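Local coordinates for glucosamine-6-phosphate deaminase (Thermotoga maritima, PDB 1J5X), which is a SIS-domain protein whose alpha-beta fold is built on parallel beta-sheets flanked by helices, at residues A[196-200]-A[310-314]; A[200-205]-A[317-321]. All coordinates share one frame; numbering follows the deposited sequence.

Interaction 1 of 2, residues A[196-200]-A[310-314]; sequences FFDIS and LRTVP
Phe196 reaches across from helix 184-205 and sets the end of its ring against the turn that leads into helix 313-326. Its CB-CG bond leaves the helix anti to the backbone N (chi1 179°), which directs the ring at Leu310, Val313 and Pro314. Followed outward, Phe196 CD2 comes first, 4.1 Å from Leu310 CB, as the two side chains slide past each other in opposite directions. At CE2 the neighbours close in: the carbonyl oxygen Leu310 O lies 3.2 Å from Phe196 CE2, at the ring edge and near its plane, and Pro314 CD and, slightly farther off, Val313 CB also meet this atom. The tip, Phe196 CZ, ends 3.7 Å from Pro314 CG, with the pyrrolidine running at about a right angle to the phenyl side chain. The same Leu310 O accepts the backbone bond from Val313 N that closes a type I turn, so the ring edge meets an oxygen already engaged.

Ser200 OG sits over the centre of the Phe196 ring, 4.0 Å above its plane, and also touches Pro314 CG. It donates to Phe196 O at 2.8 Å, 37° out of the carbonyl plane, while Ser200 N reaches that oxygen from the opposite face; two donors thus grip it. Beside this, Phe197 CD2 packs on Val313 CG1 at 4.0 Å.

All six touching residues are buried. Ile299 and Val301, from a loop, also pack on Phe196; Ile20, Thr21 and Lys24 of helix 15-25 touch Phe197, and Gln23 touches Val313.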
loop_
_atom_site.group_PDB
_atom_site.type_symbol
_atom_site.label_atom_id
_atom_site.label_comp_id
_atom_site.label_asym_id
_atom_site.label_seq_id
_atom_site.Cartn_x
_atom_site.Cartn_y
_atom_site.Cartn_z
ATOM N N PHE A 196 6.435 16.402 2.045
ATOM C CA PHE A 196 6.357 15.148 2.823
ATOM C C PHE A 196 7.537 14.252 2.463
ATOM O O PHE A 196 8.200 13.665 3.338
ATOM C CB PHE A 196 5.043 14.386 2.493
ATOM C CG PHE A 196 4.894 13.079 3.238
ATOM C CD1 PHE A 196 4.864 13.050 4.639
ATOM C CD2 PHE A 196 4.731 11.853 2.540
ATOM C CE1 PHE A 196 4.673 11.846 5.313
ATOM C CE2 PHE A 196 4.546 10.656 3.244
ATOM C CZ PHE A 196 4.515 10.656 4.589
ATOM N N PHE A 197 7.787 14.170 1.169
ATOM C CA PHE A 197 8.870 13.351 0.629
ATOM C C PHE A 197 10.229 13.849 1.128
ATOM O O PHE A 197 11.041 13.081 1.670
ATOM C CB PHE A 197 8.802 13.369 -0.893
ATOM C CG PHE A 197 9.951 12.622 -1.559
ATOM C CD1 PHE A 197 11.198 13.241 -1.747
ATOM C CD2 PHE A 197 9.800 11.287 -1.945
ATOM C CE1 PHE A 197 12.291 12.525 -2.310
ATOM C CE2 PHE A 197 10.870 10.568 -2.503
ATOM C CZ PHE A 197 12.114 11.177 -2.688
ATOM N N ASP A 198 10.467 15.161 1.005
ATOM C CA ASP A 198 11.739 15.723 1.434
ATOM C C ASP A 198 11.963 15.563 2.931
ATOM O O ASP A 198 13.068 15.272 3.347
ATOM C CB ASP A 198 11.859 17.219 1.000
ATOM C CG ASP A 198 11.807 17.405 -0.527
ATOM O OD1 ASP A 198 12.113 16.458 -1.297
ATOM O OD2 ASP A 198 11.466 18.518 -0.986
ATOM N N ILE A 199 10.930 15.750 3.757
ATOM C CA ILE A 199 11.093 15.562 5.185
ATOM C C ILE A 199 11.433 14.079 5.439
ATOM O O ILE A 199 12.292 13.741 6.288
ATOM C CB ILE A 199 9.770 15.930 5.995
ATOM C CG1 ILE A 199 9.536 17.466 5.936
ATOM C CG2 ILE A 199 9.876 15.412 7.441
ATOM C CD1 ILE A 199 8.158 17.965 6.479
ATOM N N SER A 200 10.709 13.208 4.748
ATOM C CA SER A 200 10.900 11.757 4.924
ATOM C C SER A 200 12.355 11.405 4.600
ATOM O O SER A 200 13.038 10.753 5.408
ATOM C CB SER A 200 9.957 10.964 3.993
ATOM O OG SER A 200 8.608 11.127 4.407
ATOM N N LEU A 310 -0.226 8.309 0.769
ATOM C CA LEU A 310 1.131 8.811 0.871
ATOM C C LEU A 310 1.950 8.004 1.892
ATOM O O LEU A 310 3.173 8.114 1.935
ATOM C CB LEU A 310 1.128 10.229 1.405
ATOM C CG LEU A 310 0.521 11.368 0.581
ATOM C CD1 LEU A 310 0.521 12.670 1.436
ATOM C CD2 LEU A 310 1.405 11.580 -0.677
ATOM N N ARG A 311 1.286 7.241 2.766
ATOM C CA ARG A 311 2.035 6.671 3.869
ATOM C C ARG A 311 2.997 5.516 3.673
ATOM O O ARG A 311 3.619 5.097 4.650
ATOM C CB ARG A 311 1.123 6.393 5.076
ATOM C CG ARG A 311 0.700 7.743 5.835
ATOM C CD ARG A 311 -0.486 7.454 6.761
ATOM N NE ARG A 311 -0.801 8.578 7.678
ATOM C CZ ARG A 311 -0.338 8.664 8.921
ATOM N NH1 ARG A 311 0.468 7.706 9.415
ATOM N NH2 ARG A 311 -0.712 9.717 9.701
ATOM N N THR A 312 3.073 4.988 2.468
ATOM C CA THR A 312 4.119 3.954 2.228
ATOM C C THR A 312 5.416 4.644 1.734
ATOM O O THR A 312 6.467 4.023 1.637
ATOM C CB THR A 312 3.712 2.846 1.204
ATOM O OG1 THR A 312 3.503 3.378 -0.096
ATOM C CG2 THR A 312 2.429 2.138 1.691
ATOM N N VAL A 313 5.358 5.926 1.457
ATOM C CA VAL A 313 6.560 6.630 0.976
ATOM C C VAL A 313 7.742 6.522 1.965
ATOM O O VAL A 313 8.875 6.222 1.560
ATOM C CB VAL A 313 6.226 8.116 0.684
ATOM C CG1 VAL A 313 7.511 8.927 0.412
ATOM C CG2 VAL A 313 5.335 8.207 -0.520
ATOM N N PRO A 314 7.521 6.773 3.246
ATOM C CA PRO A 314 8.646 6.652 4.170
ATOM C C PRO A 314 9.314 5.250 4.084
ATOM O O PRO A 314 10.522 5.128 4.070
ATOM C CB PRO A 314 8.003 6.872 5.519
ATOM C CG PRO A 314 6.906 7.898 5.203
ATOM C CD PRO A 314 6.308 7.313 3.938
#

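Interaction 2 of 2, residues A[200-205]-A[317-321]; sequences SWKVIE and ILGYQ
This is helix-on-helix packing beside the four-stranded parallel sheet, where Trp201 and Ile204 of helix 184-205 meet Ile317, Leu318, Tyr320 and Gln321 of helix 313-326. The local axes approach to 10.1 Å and cross at -50°. Gln321 extends across one face of the indole: its NE2 lies 3.3 Å from the Trp201 plane, over the centre of that face, with amide and ring planes 56° apart. From there Gln321 NE2 also donates a weak hydrogen bond to Trp201 O (3.3 Å, N-H...O angle 157°), so one amide nitrogen touches both the ring and the backbone of the same residue. The indole NE1 makes a weak bond of its own to Glu205 OE1, one helical turn on.

Further along the indole, Ile317 CG2 packs 3.6 Å from Trp201 CE3, and Tyr320 CD1 approaches Trp201 CH2 at 3.9 Å. Ile317 CG2 also lies 3.7 Å from Ile204 CD1. With Ile204 CG1 anti to the carbonyl carbon and the chain extended beyond it, CD1 goes to Ile317 while the Ile204 CG2 branch meets Leu318 CD1 at 4.0 Å.

Towards the sheet, Leu318 packs on Phe215 and Phe217 of strand 214-218 and, with Ile204, on Phe265 of strand 262-267; Leu17 of helix 15-25 touches both Trp201 and Tyr320.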
loop_
_atom_site.group_PDB
_atom_site.type_symbol
_atom_site.label_atom_id
_atom_site.label_comp_id
_atom_site.label_asym_id
_atom_site.label_seq_id
_atom_site.Cartn_x
_atom_site.Cartn_y
_atom_site.Cartn_z
ATOM N N SER A 200 10.709 13.208 4.748
ATOM C CA SER A 200 10.900 11.757 4.924
ATOM C C SER A 200 12.355 11.405 4.600
ATOM O O SER A 200 13.038 10.753 5.408
ATOM C CB SER A 200 9.957 10.964 3.993
ATOM O OG SER A 200 8.608 11.127 4.407
ATOM N N TRP A 201 12.806 11.847 3.442
ATOM C CA TRP A 201 14.177 11.542 3.019
ATOM C C TRP A 201 15.198 11.968 4.033
ATOM O O TRP A 201 16.073 11.173 4.433
ATOM C CB TRP A 201 14.494 12.191 1.674
ATOM C CG TRP A 201 15.813 11.702 1.123
ATOM C CD1 TRP A 201 17.063 12.120 1.475
ATOM C CD2 TRP A 201 15.994 10.599 0.235
ATOM N NE1 TRP A 201 18.017 11.335 0.871
ATOM C CE2 TRP A 201 17.387 10.392 0.100
ATOM C CE3 TRP A 201 15.112 9.755 -0.459
ATOM C CZ2 TRP A 201 17.925 9.360 -0.713
ATOM C CZ3 TRP A 201 15.654 8.723 -1.269
ATOM C CH2 TRP A 201 17.046 8.545 -1.381
ATOM N N LYS A 202 15.063 13.207 4.517
ATOM C CA LYS A 202 16.029 13.740 5.477
ATOM C C LYS A 202 15.959 13.127 6.860
ATOM O O LYS A 202 16.995 12.933 7.501
ATOM C CB LYS A 202 15.938 15.289 5.544
ATOM C CG LYS A 202 14.576 15.841 5.972
ATOM C CD LYS A 202 14.280 15.706 7.493
ATOM C CE LYS A 202 15.204 16.582 8.376
ATOM N NZ LYS A 202 15.139 16.240 9.847
ATOM N N VAL A 203 14.756 12.825 7.341
ATOM C CA VAL A 203 14.592 12.193 8.633
ATOM C C VAL A 203 15.198 10.771 8.596
ATOM O O VAL A 203 15.869 10.345 9.539
ATOM C CB VAL A 203 13.069 12.061 9.007
ATOM C CG1 VAL A 203 12.886 11.132 10.175
ATOM C CG2 VAL A 203 12.455 13.481 9.305
ATOM N N ILE A 204 14.953 10.038 7.515
ATOM C CA ILE A 204 15.438 8.659 7.433
ATOM C C ILE A 204 16.977 8.640 7.211
ATOM O O ILE A 204 17.671 7.738 7.660
ATOM C CB ILE A 204 14.684 7.890 6.325
ATOM C CG1 ILE A 204 13.178 7.822 6.685
ATOM C CG2 ILE A 204 15.252 6.414 6.197
ATOM C CD1 ILE A 204 12.253 7.312 5.569
ATOM N N GLU A 205 17.503 9.664 6.555
ATOM C CA GLU A 205 18.953 9.740 6.365
ATOM C C GLU A 205 19.714 9.770 7.723
ATOM O O GLU A 205 20.874 9.380 7.793
ATOM C CB GLU A 205 19.260 10.991 5.576
ATOM C CG GLU A 205 20.406 10.864 4.648
ATOM C CD GLU A 205 20.437 12.028 3.664
ATOM O OE1 GLU A 205 20.858 11.783 2.512
ATOM O OE2 GLU A 205 20.037 13.165 4.037
ATOM N N ILE A 317 11.412 4.788 0.979
ATOM C CA ILE A 317 12.682 5.499 1.149
ATOM C C ILE A 317 13.593 4.716 2.108
ATOM O O ILE A 317 14.809 4.631 1.885
ATOM C CB ILE A 317 12.423 6.983 1.658
ATOM C CG1 ILE A 317 11.769 7.778 0.545
ATOM C CG2 ILE A 317 13.736 7.644 2.166
ATOM C CD1 ILE A 317 11.286 9.226 0.993
ATOM N N LEU A 318 13.021 4.136 3.154
ATOM C CA LEU A 318 13.804 3.331 4.073
ATOM C C LEU A 318 14.375 2.154 3.277
ATOM O O LEU A 318 15.580 1.860 3.357
ATOM C CB LEU A 318 12.930 2.789 5.202
ATOM C CG LEU A 318 13.655 1.822 6.158
ATOM C CD1 LEU A 318 14.829 2.531 6.945
ATOM C CD2 LEU A 318 12.640 1.336 7.159
ATOM N N GLY A 319 13.528 1.525 2.466
ATOM C CA GLY A 319 13.999 0.357 1.729
ATOM C C GLY A 319 15.168 0.739 0.828
ATOM O O GLY A 319 16.208 0.027 0.764
ATOM N N TYR A 320 14.986 1.841 0.107
ATOM C CA TYR A 320 16.018 2.299 -0.827
ATOM C C TYR A 320 17.328 2.613 -0.093
ATOM O O TYR A 320 18.407 2.085 -0.413
ATOM C CB TYR A 320 15.541 3.513 -1.582
ATOM C CG TYR A 320 16.570 3.956 -2.603
ATOM C CD1 TYR A 320 17.612 4.809 -2.249
ATOM C CD2 TYR A 320 16.537 3.447 -3.904
ATOM C CE1 TYR A 320 18.601 5.147 -3.179
ATOM C CE2 TYR A 320 17.519 3.769 -4.830
ATOM C CZ TYR A 320 18.547 4.614 -4.463
ATOM O OH TYR A 320 19.544 4.889 -5.410
ATOM N N GLN A 321 17.238 3.455 0.911
ATOM C CA GLN A 321 18.435 3.825 1.640
ATOM C C GLN A 321 19.090 2.623 2.294
ATOM O O GLN A 321 20.334 2.543 2.355
ATOM C CB GLN A 321 18.107 4.919 2.692
ATOM C CG GLN A 321 17.677 6.259 2.024
ATOM C CD GLN A 321 17.620 7.435 3.014
ATOM O OE1 GLN A 321 18.232 7.256 4.175
ATOM N NE2 GLN A 321 17.008 8.479 2.730
#

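From the N terminus, the chain passes helix 15-25, the five-stranded parallel sheet and its helices before entering helix 184-205, whose final turns supply residues 196-200 and then 200-205. It next builds the four-stranded sheet, returning at 310-314 to close interaction 1 over 109 intervening residues and at 317-321 to close interaction 2 over 111. The segments alternate along the chain, so the two closures cross rather than nest. Their centres lie 8 Å apart, they share Ser200, and Phe197 CE2 packs 3.8 Å from Ile317 CD1 between them. Together they join helix 184-205 to the start and middle of helix 313-326.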